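Local coordinates for protein prolyl endopeptidase (Myxococcus xanthus, PDB 2BKL) that probably cleaves oligopeptides after proline, and far less readily after alanine, as a serine endopeptidase of the prolyl oligopeptidase family, at residues 6-11 with 22-27; 183-188 with 229-234; 199-204 with 220-225. All coordinates share one frame; numbering follows the deposited sequence.

Going along the chain from the N terminus, contact 1 closes first: residues 6-11 and 22-27 flank the short strands 12-15 and 18-21 and come together at their base, against helix 33-51 and the hydrolase helix 622-632. The chain then enters the beta-propeller, where contact 2 spans a longer excursion, joining strand 181-186 of one four-stranded sheet to strand 229-234 of the next. Contact 3 falls within that excursion, pairing 199-204 with 220-225 at the edge of the first sheet. Contacts 2 and 3 touch, with Trp186 N 2.8 Å from Thr203 O, probably a hydrogen bond. Contact 1 stands apart, its centre about 40 Å from that of contact 2.

Contact 1 (6-11 with 22-27); sequences TRAEQV and DPYRWL
The carbonyl oxygen of Pro23 is gripped twice: Glu9 N donates to it at 2.9 Å, almost straight and on a lone pair, and a water donates to it as well. The same water donates to Glu9 OE1 and accepts from Trp26 N, tying the glutamate to the turn. Trp26 NE1 bonds to Arg7 O at 2.8 Å, with the oxygen in the indole plane. Arg7 CG stands anti to the backbone N (chi1 172°), and the chain bends at chi3 before the guanidinium lies over one face of that indole, a stacked cation-pi pair with planes 27° apart and NH2 3.4 Å from Trp26 CD2; Leu27 CD2 covers the opposite face. Arg7 NE donates to Glu9 OE2 at 3.0 Å, part of a salt bridge, and Glu34 of helix 33-51 holds NH1, which fixes the rotation of the group. Farther along, Asp22 N donates to Val11 O at 2.9 Å, while Val11 CG1 sits over one face of the Arg25 guanidinium. Arg25 clasps Asp22 OD2 side-on with NE and NH2. The type I turn from Asp22 to Arg25 presents Asp22 OD1 to Tyr596 and Lys626, joining the N-terminal segment to the alpha/beta-hydrolase part of the chain.

Contact 2 (183-188 with 229-234); sequences YYEWLP and FLQSDL
Glu185 reaches Ser232 because its chain is bent: CG stands anti to the carbonyl carbon (chi1 -59°), and chi2 of 66° turns CD toward the neighbouring strand. Ser232 answers with chi1 70°, which sets OG between its own backbone N and carbonyl carbon, on the side facing the glutamate. Both donors of the serine then close on one oxygen. Ser232 OG donates to Glu185 OE2 at 2.8 Å, coming from above the carboxylate plane, and Ser232 N donates to Glu185 OE2 at 2.9 Å, on the anti side and nearer that plane. Lys174 adds a salt bridge to OE2 and also bonds Ser232 O, while Thr172 N holds OE1, so this buried carboxylate is well supplied with donors and is likely to stay ionised.

The two strands belong to different four-stranded sheets, adjacent blades of the beta-propeller. They run antiparallel, with axes 6.7 Å apart at closest approach, and no backbone hydrogen bond links the two segments; side chains do the joining. Glu185 CG rests 3.6 Å from Leu230 O, and Gln231 CG comes within 4.2 Å of Glu185 OE2. Ile204, from the strand beside 181-186, touches Glu185, Leu230 and Ser232 and gives the polar cluster an apolar neighbour.

Toward the other end the contact turns apolar. The Tyr183 ring and the Leu234 side chain cross at about a right angle, and both leucine methyls meet the same ring corner, Leu234 CD1 lying 4.0 Å from Tyr183 CE2. The tyrosine ring also meets Tyr206 edge-to-face, and its hydroxyl bonds a MES molecule, probably from the crystallisation liquor. At the far end of strand 229-234, Phe229 touches the bound benzyloxycarbonyl-alanyl-proline.

Contact 3 (199-204 with 220-225); sequences PGYTTI and HERTGD
Ile204 and His220 form an antiparallel hydrogen-bonded pair at the edge of a propeller blade, where strands 203-208 and 217-220 run side by side. Ile204 N donates to His220 O at 3.0 Å, and His220 N returns a bond to Ile204 O at 3.2 Å. Beyond this pair the backbones stay close but bond more loosely: Gly224 N makes only a weak bond to Gly200 O, and a water that accepts from Thr223 N lies 2.8 Å from Thr202 O. Two CA-H...O contacts fill in, the shorter from Arg222 CA to Thr202 O at 3.2 Å. Gly200 fits by lacking a side chain, since a CB there would clash with Asp225 N.

Among the side chains, Tyr201 and Arg222 lie alongside each other and point the same way, ring and guanidinium planes 6° apart. Chi1 of 73° sets Arg222 CG between N and carbonyl carbon, and from there the extended chain runs past the ring, CD 3.5 Å from Tyr201 CD2. Ile204 CG1 packs on His220 CB, and Ile204 itself touches Leu230 and Ser232 of the next blade.

Thr203 works with both branches: OG1 donates to Tyr201 O, and CG2 presses to 3.1 Å from His220 O. An alanine here would probably leave Tyr201 O without its hydroxyl donor and open a gap beside His220 O.

Two further polar side chains act on their own segment. His220 ND1 donates to Glu221 O, and Thr223, whose hydroxyl also bonds Thr228, forms an ST turn in which Asp225 N reaches Thr223 OG1 at 3.1 Å.

Contact 1 (6-11 with 22-27)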
# COMPACT_ATOMS: atom_id res chain seq x y z
N THR A 6 30.55 6.61 -11.70
CA THR A 6 30.45 5.77 -10.52
C THR A 6 31.59 4.77 -10.51
O THR A 6 31.66 3.88 -11.38
CB THR A 6 29.11 4.99 -10.46
OG1 THR A 6 28.00 5.87 -10.70
CG2 THR A 6 28.91 4.46 -9.04
N ARG A 7 32.48 4.93 -9.54
CA ARG A 7 33.52 3.94 -9.33
C ARG A 7 32.92 2.57 -9.05
O ARG A 7 32.01 2.45 -8.23
CB ARG A 7 34.39 4.38 -8.14
CG ARG A 7 35.42 3.35 -7.67
CD ARG A 7 36.26 3.77 -6.45
NE ARG A 7 35.52 3.89 -5.17
CZ ARG A 7 35.02 5.03 -4.69
NH1 ARG A 7 35.14 6.16 -5.38
NH2 ARG A 7 34.40 5.04 -3.52
N ALA A 8 33.45 1.55 -9.72
CA ALA A 8 33.12 0.16 -9.49
C ALA A 8 34.28 -0.46 -8.75
O ALA A 8 35.44 -0.29 -9.16
CB ALA A 8 32.89 -0.57 -10.79
N GLU A 9 33.99 -1.15 -7.65
CA GLU A 9 35.00 -1.87 -6.88
C GLU A 9 34.88 -3.38 -7.05
O GLU A 9 33.94 -3.90 -7.63
CB GLU A 9 34.93 -1.48 -5.42
CG GLU A 9 35.09 0.02 -5.17
CD GLU A 9 35.02 0.44 -3.71
OE1 GLU A 9 34.37 -0.25 -2.90
OE2 GLU A 9 35.59 1.50 -3.37
N GLN A 10 35.88 -4.10 -6.57
CA GLN A 10 35.90 -5.55 -6.72
C GLN A 10 35.48 -6.26 -5.45
O GLN A 10 36.02 -7.30 -5.11
CB GLN A 10 37.30 -6.00 -7.15
CG GLN A 10 37.75 -5.39 -8.46
CD GLN A 10 36.92 -5.83 -9.63
OE1 GLN A 10 36.73 -7.03 -9.84
NE2 GLN A 10 36.38 -4.86 -10.38
N VAL A 11 34.48 -5.72 -4.76
CA VAL A 11 33.93 -6.36 -3.59
C VAL A 11 33.23 -7.66 -3.97
O VAL A 11 32.37 -7.70 -4.87
CB VAL A 11 32.91 -5.45 -2.88
CG1 VAL A 11 32.24 -6.18 -1.75
CG2 VAL A 11 33.60 -4.19 -2.42
N ASP A 22 29.57 -7.39 -5.72
CA ASP A 22 28.84 -6.21 -5.28
C ASP A 22 29.67 -4.97 -5.65
O ASP A 22 30.25 -4.32 -4.79
CB ASP A 22 28.56 -6.30 -3.78
CG ASP A 22 27.43 -5.41 -3.30
OD1 ASP A 22 27.08 -4.38 -3.96
OD2 ASP A 22 26.87 -5.68 -2.22
N PRO A 23 29.75 -4.65 -6.93
CA PRO A 23 30.66 -3.58 -7.37
C PRO A 23 30.36 -2.22 -6.80
O PRO A 23 31.28 -1.40 -6.66
CB PRO A 23 30.51 -3.59 -8.90
CG PRO A 23 29.28 -4.34 -9.17
CD PRO A 23 29.08 -5.31 -8.06
N TYR A 24 29.11 -1.96 -6.45
CA TYR A 24 28.69 -0.65 -5.98
C TYR A 24 28.32 -0.66 -4.49
O TYR A 24 27.60 0.21 -4.03
CB TYR A 24 27.55 -0.13 -6.87
CG TYR A 24 27.99 -0.07 -8.30
CD1 TYR A 24 28.97 0.82 -8.70
CD2 TYR A 24 27.49 -0.96 -9.24
CE1 TYR A 24 29.41 0.85 -10.01
CE2 TYR A 24 27.94 -0.95 -10.54
CZ TYR A 24 28.90 -0.02 -10.93
OH TYR A 24 29.35 -0.03 -12.23
N ARG A 25 28.86 -1.61 -3.74
CA ARG A 25 28.73 -1.66 -2.28
C ARG A 25 28.94 -0.29 -1.60
O ARG A 25 28.24 0.04 -0.64
CB ARG A 25 29.70 -2.69 -1.72
CG ARG A 25 29.79 -2.75 -0.20
CD ARG A 25 28.55 -3.25 0.49
NE ARG A 25 28.24 -4.59 0.08
CZ ARG A 25 28.87 -5.69 0.49
NH1 ARG A 25 29.78 -5.63 1.46
NH2 ARG A 25 28.55 -6.87 -0.01
N TRP A 26 29.89 0.50 -2.09
CA TRP A 26 30.20 1.77 -1.46
C TRP A 26 29.05 2.75 -1.43
O TRP A 26 29.00 3.62 -0.56
CB TRP A 26 31.48 2.39 -2.07
CG TRP A 26 31.35 2.99 -3.44
CD1 TRP A 26 31.50 2.37 -4.65
CD2 TRP A 26 31.07 4.36 -3.73
NE1 TRP A 26 31.31 3.27 -5.67
CE2 TRP A 26 31.06 4.51 -5.14
CE3 TRP A 26 30.83 5.49 -2.96
CZ2 TRP A 26 30.82 5.73 -5.77
CZ3 TRP A 26 30.57 6.70 -3.59
CH2 TRP A 26 30.58 6.81 -4.98
N LEU A 27 28.11 2.61 -2.37
CA LEU A 27 26.93 3.47 -2.39
C LEU A 27 25.90 3.15 -1.34
O LEU A 27 24.93 3.91 -1.20
CB LEU A 27 26.24 3.38 -3.76
CG LEU A 27 27.03 3.95 -4.93
CD1 LEU A 27 26.33 3.63 -6.22
CD2 LEU A 27 27.15 5.45 -4.79
O HOH W 1 31.15 1.74 -13.01
O HOH W 2 31.84 -0.78 -3.82

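Contact 2 (183-188 with 229-234)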
# COMPACT_ATOMS: atom_id res chain seq x y z
N TYR A 183 -5.31 2.13 23.86
CA TYR A 183 -4.28 1.13 23.57
C TYR A 183 -3.56 1.49 22.29
O TYR A 183 -4.16 2.00 21.35
CB TYR A 183 -4.93 -0.24 23.39
CG TYR A 183 -5.55 -0.81 24.64
CD1 TYR A 183 -4.80 -1.55 25.57
CD2 TYR A 183 -6.91 -0.66 24.90
CE1 TYR A 183 -5.36 -2.07 26.68
CE2 TYR A 183 -7.47 -1.16 26.05
CZ TYR A 183 -6.69 -1.88 26.92
OH TYR A 183 -7.22 -2.43 28.07
N TYR A 184 -2.27 1.20 22.23
CA TYR A 184 -1.51 1.50 21.02
C TYR A 184 -0.23 0.68 20.96
O TYR A 184 0.25 0.16 21.97
CB TYR A 184 -1.18 3.01 20.91
CG TYR A 184 -0.21 3.48 21.97
CD1 TYR A 184 -0.59 3.64 23.30
CD2 TYR A 184 1.12 3.64 21.67
CE1 TYR A 184 0.34 4.02 24.28
CE2 TYR A 184 2.04 4.03 22.65
CZ TYR A 184 1.65 4.20 23.95
OH TYR A 184 2.56 4.57 24.92
N GLU A 185 0.31 0.61 19.76
CA GLU A 185 1.55 -0.11 19.43
C GLU A 185 2.70 0.88 19.51
O GLU A 185 2.67 1.93 18.87
CB GLU A 185 1.46 -0.64 18.02
CG GLU A 185 0.32 -1.61 17.73
CD GLU A 185 -1.11 -1.06 17.78
OE1 GLU A 185 -1.37 0.11 17.52
OE2 GLU A 185 -2.05 -1.84 18.13
N TRP A 186 3.71 0.54 20.31
CA TRP A 186 4.79 1.45 20.67
C TRP A 186 6.16 0.84 20.35
O TRP A 186 6.39 -0.34 20.59
CB TRP A 186 4.73 1.74 22.18
CG TRP A 186 5.73 2.74 22.61
CD1 TRP A 186 5.81 4.06 22.25
CD2 TRP A 186 6.81 2.52 23.51
NE1 TRP A 186 6.89 4.66 22.87
CE2 TRP A 186 7.51 3.74 23.66
CE3 TRP A 186 7.26 1.41 24.22
CZ2 TRP A 186 8.63 3.87 24.48
CZ3 TRP A 186 8.38 1.53 25.04
CH2 TRP A 186 9.04 2.75 25.16
N LEU A 187 7.08 1.67 19.86
CA LEU A 187 8.50 1.29 19.72
C LEU A 187 9.34 2.11 20.68
O LEU A 187 9.16 3.32 20.80
CB LEU A 187 8.99 1.57 18.30
CG LEU A 187 8.44 0.68 17.21
CD1 LEU A 187 8.78 1.22 15.85
CD2 LEU A 187 8.99 -0.72 17.33
N PRO A 188 10.29 1.47 21.37
CA PRO A 188 11.20 2.20 22.25
C PRO A 188 12.19 3.01 21.40
O PRO A 188 12.38 2.70 20.24
CB PRO A 188 11.91 1.07 23.00
CG PRO A 188 11.95 -0.01 22.03
CD PRO A 188 10.62 0.03 21.32
N PHE A 229 4.97 -8.58 13.03
CA PHE A 229 4.33 -7.38 13.55
C PHE A 229 3.50 -7.74 14.78
O PHE A 229 2.93 -8.81 14.87
CB PHE A 229 3.40 -6.73 12.53
CG PHE A 229 4.08 -6.29 11.25
CD1 PHE A 229 4.22 -7.17 10.17
CD2 PHE A 229 4.56 -5.00 11.12
CE1 PHE A 229 4.84 -6.75 8.99
CE2 PHE A 229 5.19 -4.58 9.94
CZ PHE A 229 5.31 -5.44 8.89
N LEU A 230 3.38 -6.81 15.71
CA LEU A 230 2.49 -6.99 16.84
C LEU A 230 1.40 -5.93 16.74
O LEU A 230 1.70 -4.75 16.63
CB LEU A 230 3.28 -6.81 18.14
CG LEU A 230 2.56 -7.19 19.43
CD1 LEU A 230 2.42 -8.70 19.56
CD2 LEU A 230 3.33 -6.62 20.62
N GLN A 231 0.14 -6.34 16.78
CA GLN A 231 -0.96 -5.40 16.64
C GLN A 231 -2.05 -5.71 17.63
O GLN A 231 -2.29 -6.87 17.97
CB GLN A 231 -1.53 -5.50 15.22
CG GLN A 231 -2.33 -4.29 14.77
CD GLN A 231 -2.81 -4.44 13.34
OE1 GLN A 231 -2.10 -4.99 12.48
NE2 GLN A 231 -4.04 -3.97 13.07
N SER A 232 -2.71 -4.67 18.14
CA SER A 232 -3.82 -4.86 19.08
C SER A 232 -5.14 -4.38 18.48
O SER A 232 -5.17 -3.62 17.52
CB SER A 232 -3.55 -4.17 20.42
OG SER A 232 -3.58 -2.77 20.31
N ASP A 233 -6.24 -4.85 19.08
CA ASP A 233 -7.56 -4.32 18.77
C ASP A 233 -8.44 -4.46 20.00
O ASP A 233 -8.13 -5.23 20.90
CB ASP A 233 -8.18 -5.06 17.58
CG ASP A 233 -9.24 -4.24 16.83
OD1 ASP A 233 -9.48 -3.05 17.19
OD2 ASP A 233 -9.91 -4.72 15.87
N LEU A 234 -9.52 -3.70 20.04
CA LEU A 234 -10.40 -3.64 21.21
C LEU A 234 -11.84 -3.66 20.73
O LEU A 234 -12.20 -2.94 19.81
CB LEU A 234 -10.15 -2.36 22.03
CG LEU A 234 -10.94 -2.26 23.35
CD1 LEU A 234 -10.46 -3.28 24.39
CD2 LEU A 234 -10.88 -0.84 23.93

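Contact 3 (199-204 with 220-225)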
# COMPACT_ATOMS: atom_id res chain seq x y z
N PRO A 199 11.93 -3.65 14.33
CA PRO A 199 10.56 -4.19 14.25
C PRO A 199 10.21 -5.27 15.28
O PRO A 199 9.02 -5.51 15.52
CB PRO A 199 10.46 -4.70 12.82
CG PRO A 199 11.42 -3.96 12.04
CD PRO A 199 12.59 -3.70 13.01
N GLY A 200 11.22 -5.91 15.86
CA GLY A 200 10.97 -6.92 16.87
C GLY A 200 10.71 -6.35 18.25
O GLY A 200 10.54 -7.14 19.18
N TYR A 201 10.67 -5.03 18.41
CA TYR A 201 10.53 -4.40 19.73
C TYR A 201 9.19 -3.74 20.01
O TYR A 201 8.98 -3.20 21.10
CB TYR A 201 11.67 -3.39 19.94
CG TYR A 201 12.99 -4.08 20.24
CD1 TYR A 201 13.81 -4.54 19.21
CD2 TYR A 201 13.38 -4.33 21.55
CE1 TYR A 201 14.98 -5.19 19.50
CE2 TYR A 201 14.56 -4.97 21.81
CZ TYR A 201 15.36 -5.39 20.79
OH TYR A 201 16.55 -6.04 21.04
N THR A 202 8.27 -3.85 19.06
CA THR A 202 6.92 -3.32 19.24
C THR A 202 6.31 -3.90 20.48
O THR A 202 6.33 -5.12 20.67
CB THR A 202 6.03 -3.69 18.04
OG1 THR A 202 6.67 -3.27 16.82
CG2 THR A 202 4.73 -2.92 18.07
N THR A 203 5.67 -3.02 21.24
CA THR A 203 4.99 -3.38 22.45
C THR A 203 3.58 -2.81 22.42
O THR A 203 3.35 -1.77 21.83
CB THR A 203 5.80 -2.79 23.62
OG1 THR A 203 7.15 -3.29 23.52
CG2 THR A 203 5.31 -3.27 24.91
N ILE A 204 2.64 -3.47 23.07
CA ILE A 204 1.33 -2.85 23.26
C ILE A 204 1.31 -2.15 24.61
O ILE A 204 1.66 -2.77 25.60
CB ILE A 204 0.19 -3.87 23.19
CG1 ILE A 204 0.28 -4.74 21.93
CG2 ILE A 204 -1.17 -3.15 23.30
CD1 ILE A 204 0.30 -4.03 20.62
N HIS A 220 1.21 -5.82 26.45
CA HIS A 220 1.77 -7.04 25.89
C HIS A 220 3.20 -6.77 25.49
O HIS A 220 3.47 -5.81 24.78
CB HIS A 220 0.95 -7.51 24.68
CG HIS A 220 1.26 -8.91 24.23
ND1 HIS A 220 2.45 -9.26 23.63
CD2 HIS A 220 0.51 -10.04 24.25
CE1 HIS A 220 2.44 -10.55 23.35
NE2 HIS A 220 1.27 -11.05 23.71
N GLU A 221 4.11 -7.62 25.94
CA GLU A 221 5.52 -7.42 25.65
C GLU A 221 5.84 -7.75 24.20
O GLU A 221 5.05 -8.34 23.46
CB GLU A 221 6.38 -8.28 26.59
CG GLU A 221 6.37 -7.79 28.03
CD GLU A 221 7.31 -8.59 28.92
OE1 GLU A 221 7.24 -9.85 28.87
OE2 GLU A 221 8.13 -7.98 29.66
N ARG A 222 7.05 -7.39 23.80
CA ARG A 222 7.49 -7.57 22.43
C ARG A 222 7.65 -9.04 22.10
O ARG A 222 7.77 -9.87 22.99
CB ARG A 222 8.83 -6.86 22.22
CG ARG A 222 10.00 -7.56 22.87
CD ARG A 222 11.24 -6.69 22.94
NE ARG A 222 12.36 -7.38 23.56
CZ ARG A 222 12.56 -7.45 24.86
NH1 ARG A 222 11.73 -6.85 25.71
NH2 ARG A 222 13.61 -8.12 25.32
N THR A 223 7.66 -9.36 20.82
CA THR A 223 7.97 -10.70 20.37
C THR A 223 9.47 -10.94 20.31
O THR A 223 9.92 -12.07 20.36
CB THR A 223 7.44 -10.96 18.95
OG1 THR A 223 8.11 -10.11 18.01
CG2 THR A 223 5.94 -10.67 18.85
N GLY A 224 10.25 -9.88 20.15
CA GLY A 224 11.67 -10.02 19.93
C GLY A 224 12.08 -10.58 18.57
O GLY A 224 13.21 -11.00 18.38
N ASP A 225 11.13 -10.59 17.63
CA ASP A 225 11.32 -11.20 16.33
C ASP A 225 11.00 -10.17 15.26
O ASP A 225 9.85 -9.79 15.08
CB ASP A 225 10.36 -12.39 16.23
CG ASP A 225 10.54 -13.19 14.98
OD1 ASP A 225 11.23 -12.70 14.05
OD2 ASP A 225 10.04 -14.35 14.87
O HOH W 3 7.09 -7.22 19.02